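Local coordinates for protein threonine phosphate decarboxylase-like enzyme (Sulfurospirillum multivorans, PDB 6OUX) that decarboxylates L-serine O-phosphate to ethanolamine O-phosphate, with pyridoxal phosphate as the likely cofactor, on the route to norcobamide cofactors, at residues T14-A19 with K35-T40. Residues are numbered along the deposited sequence; the frame is centred on the assembly and turned at random.
Sequences TKAFHA and KKMFPT
The far end of the F38 ring butts against the helix 11-19 backbone where A16 passes into F17, and this is the tight part of the contact. CZ of F38 lies 3.8 Å from CB of A16 and equally 3.8 Å from the backbone N of F17, which meets the ring at its edge, in the ring plane. CE2 of F38 comes within 4.1 Å of CB of the buried F17. F38 follows directly on helix 31-37, and chi1 -54° sets its CG anti to the carbonyl carbon, which carries the ring toward A16. CG of M37 sits over the margin of one face of that ring, 3.5 Å above its plane.

M37 makes the looser part, a slight contact at the margin. Its chain, bent at chi2 and chi3, brings only CE over, 3.8 Å from O of A16 and 4.2 Å from CB of A16, and no hydrogen bond bridges the segments. An alanine in place of F38 would probably open a gap beside A16 and F17 and take away the ring stacked with F13.

This apolar joint ties together two N-terminal helices of a class-II aminotransferase-like fold. The F17 side chain lies about 8 Å from that of R355, a probable O-phospho-L-serine-binding residue, and turns away from F38 to pack on I343 and L347, so helix 11-19 touches both the end of helix 31-37 and helix 339-350.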
ATOM      1  N   THR A  14     -24.903 -18.991  16.680  1.00 25.48           N
ATOM      2  CA  THR A  14     -25.399 -17.891  15.808  1.00 21.32           C
ATOM      3  C   THR A  14     -25.500 -16.569  16.503  1.00 21.41           C
ATOM      4  O   THR A  14     -25.103 -15.505  15.952  1.00 22.17           O
ATOM      5  CB  THR A  14     -26.772 -18.220  15.264  1.00 22.14           C
ATOM      6  OG1 THR A  14     -26.728 -19.476  14.606  1.00 22.23           O
ATOM      7  CG2 THR A  14     -27.278 -17.108  14.333  1.00 22.51           C
ATOM      8  N   LYS A  15     -26.042 -16.581  17.724  1.00 23.09           N
ATOM      9  CA  LYS A  15     -26.159 -15.317  18.451  1.00 22.97           C
ATOM     10  C   LYS A  15     -24.820 -14.705  18.767  1.00 23.06           C
ATOM     11  O   LYS A  15     -24.640 -13.483  18.582  1.00 24.10           O
ATOM     12  CB  LYS A  15     -27.004 -15.465  19.741  1.00 24.95           C
ATOM     13  CG  LYS A  15     -28.493 -15.560  19.430  1.00 24.66           C
ATOM     14  CD  LYS A  15     -29.277 -15.377  20.711  1.00 26.95           C
ATOM     15  CE  LYS A  15     -30.724 -15.837  20.576  1.00 25.87           C
ATOM     16  NZ  LYS A  15     -31.498 -15.009  21.533  1.00 28.01           N
ATOM     17  N   ALA A  16     -23.872 -15.518  19.264  1.00 24.28           N
ATOM     18  CA  ALA A  16     -22.522 -15.005  19.575  1.00 22.20           C
ATOM     19  C   ALA A  16     -21.861 -14.512  18.284  1.00 25.68           C
ATOM     20  O   ALA A  16     -21.222 -13.450  18.237  1.00 27.93           O
ATOM     21  CB  ALA A  16     -21.688 -16.117  20.197  1.00 22.11           C
ATOM     22  N   PHE A  17     -22.031 -15.286  17.220  1.00 26.12           N
ATOM     23  CA  PHE A  17     -21.420 -14.943  15.910  1.00 28.91           C
ATOM     24  C   PHE A  17     -21.868 -13.522  15.401  1.00 32.57           C
ATOM     25  O   PHE A  17     -21.038 -12.657  15.075  1.00 29.87           O
ATOM     26  CB  PHE A  17     -21.728 -16.117  14.960  1.00 26.35           C
ATOM     27  CG  PHE A  17     -21.365 -15.889  13.519  1.00 25.89           C
ATOM     28  CD1 PHE A  17     -20.100 -16.217  13.043  1.00 21.74           C
ATOM     29  CD2 PHE A  17     -22.309 -15.399  12.618  1.00 25.66           C
ATOM     30  CE1 PHE A  17     -19.801 -16.046  11.708  1.00 22.88           C
ATOM     31  CE2 PHE A  17     -21.987 -15.223  11.265  1.00 24.24           C
ATOM     32  CZ  PHE A  17     -20.726 -15.531  10.839  1.00 20.96           C
ATOM     33  N   HIS A  18     -23.171 -13.256  15.441  1.00 36.23           N
ATOM     34  CA  HIS A  18     -23.705 -11.887  15.253  1.00 37.88           C
ATOM     35  C   HIS A  18     -23.220 -10.793  16.210  1.00 37.64           C
ATOM     36  O   HIS A  18     -23.063  -9.650  15.812  1.00 42.66           O
ATOM     37  CB  HIS A  18     -25.218 -11.906  15.309  1.00 39.56           C
ATOM     38  CG  HIS A  18     -25.872 -12.524  14.106  1.00 47.90           C
ATOM     39  ND1 HIS A  18     -25.211 -12.760  12.915  1.00 53.01           N
ATOM     40  CD2 HIS A  18     -27.154 -12.913  13.902  1.00 48.61           C
ATOM     41  CE1 HIS A  18     -26.054 -13.282  12.039  1.00 52.17           C
ATOM     42  NE2 HIS A  18     -27.242 -13.373  12.612  1.00 53.00           N
ATOM     43  N   ALA A  19     -23.033 -11.094  17.474  1.00 40.27           N
ATOM     44  CA  ALA A  19     -22.487 -10.082  18.406  1.00 42.62           C
ATOM     45  C   ALA A  19     -21.178  -9.456  17.882  1.00 44.52           C
ATOM     46  O   ALA A  19     -20.860  -8.303  18.211  1.00 40.74           O
ATOM     47  CB  ALA A  19     -22.229 -10.690  19.789  1.00 40.23           C
ATOM     48  N   LYS A  35     -11.639 -16.538  15.497  1.00 53.91           N
ATOM     49  CA  LYS A  35     -10.626 -17.282  16.242  1.00 58.07           C
ATOM     50  C   LYS A  35     -10.670 -16.958  17.735  1.00 52.84           C
ATOM     51  O   LYS A  35     -10.552 -17.865  18.553  1.00 53.13           O
ATOM     52  CB  LYS A  35      -9.208 -17.026  15.700  1.00 61.28           C
ATOM     53  CG  LYS A  35      -8.074 -17.655  16.525  1.00 64.60           C
ATOM     54  CD  LYS A  35      -8.178 -19.182  16.597  1.00 65.13           C
ATOM     55  CE  LYS A  35      -7.189 -19.803  17.578  1.00 63.43           C
ATOM     56  NZ  LYS A  35      -5.835 -19.969  16.988  1.00 62.61           N
ATOM     57  N   LYS A  36     -10.828 -15.695  18.105  1.00 52.41           N
ATOM     58  CA  LYS A  36     -10.894 -15.399  19.553  1.00 57.21           C
ATOM     59  C   LYS A  36     -12.250 -15.809  20.146  1.00 51.61           C
ATOM     60  O   LYS A  36     -12.282 -16.513  21.142  1.00 50.31           O
ATOM     61  CB  LYS A  36     -10.454 -13.968  19.931  1.00 61.77           C
ATOM     62  CG  LYS A  36     -11.249 -12.805  19.358  1.00 68.48           C
ATOM     63  CD  LYS A  36     -10.626 -11.478  19.786  1.00 71.91           C
ATOM     64  CE  LYS A  36      -9.366 -11.166  18.981  1.00 75.12           C
ATOM     65  NZ  LYS A  36      -8.378 -10.401  19.786  1.00 77.48           N
ATOM     66  N   MET A  37     -13.359 -15.447  19.504  1.00 49.31           N
ATOM     67  CA  MET A  37     -14.694 -15.902  19.966  1.00 42.73           C
ATOM     68  C   MET A  37     -14.859 -17.428  19.912  1.00 39.29           C
ATOM     69  O   MET A  37     -15.429 -18.030  20.812  1.00 39.92           O
ATOM     70  CB  MET A  37     -15.819 -15.223  19.165  1.00 40.44           C
ATOM     71  CG  MET A  37     -17.246 -15.524  19.637  1.00 41.31           C
ATOM     72  SD  MET A  37     -17.563 -14.867  21.309  1.00 37.30           S
ATOM     73  CE  MET A  37     -18.593 -13.440  20.927  1.00 40.29           C
ATOM     74  N   PHE A  38     -14.381 -18.075  18.864  1.00 34.21           N
ATOM     75  CA  PHE A  38     -14.570 -19.524  18.766  1.00 32.58           C
ATOM     76  C   PHE A  38     -13.240 -20.211  18.565  1.00 33.50           C
ATOM     77  O   PHE A  38     -12.921 -20.640  17.448  1.00 29.99           O
ATOM     78  CB  PHE A  38     -15.530 -19.861  17.631  1.00 32.05           C
ATOM     79  CG  PHE A  38     -16.840 -19.150  17.730  1.00 29.80           C
ATOM     80  CD1 PHE A  38     -17.760 -19.506  18.706  1.00 28.25           C
ATOM     81  CD2 PHE A  38     -17.146 -18.116  16.860  1.00 28.39           C
ATOM     82  CE1 PHE A  38     -18.987 -18.873  18.765  1.00 29.24           C
ATOM     83  CE2 PHE A  38     -18.364 -17.480  16.914  1.00 26.90           C
ATOM     84  CZ  PHE A  38     -19.293 -17.856  17.865  1.00 26.43           C
ATOM     85  N   PRO A  39     -12.457 -20.338  19.656  1.00 37.32           N
ATOM     86  CA  PRO A  39     -11.052 -20.741  19.448  1.00 37.73           C
ATOM     87  C   PRO A  39     -10.887 -22.183  19.006  1.00 36.06           C
ATOM     88  O   PRO A  39      -9.919 -22.510  18.345  1.00 41.38           O
ATOM     89  CB  PRO A  39     -10.370 -20.454  20.809  1.00 37.04           C
ATOM     90  CG  PRO A  39     -11.468 -20.129  21.788  1.00 38.75           C
ATOM     91  CD  PRO A  39     -12.812 -20.299  21.089  1.00 39.03           C
ATOM     92  N   THR A  40     -11.833 -23.032  19.339  1.00 36.36           N
ATOM     93  CA  THR A  40     -11.843 -24.379  18.820  1.00 38.74           C
ATOM     94  C   THR A  40     -12.420 -24.521  17.387  1.00 37.25           C
ATOM     95  O   THR A  40     -12.389 -25.631  16.849  1.00 38.32           O
ATOM     96  CB  THR A  40     -12.686 -25.274  19.729  1.00 39.85           C
ATOM     97  OG1 THR A  40     -13.996 -24.726  19.792  1.00 45.94           O
ATOM     98  CG2 THR A  40     -12.096 -25.328  21.164  1.00 44.52           C
TER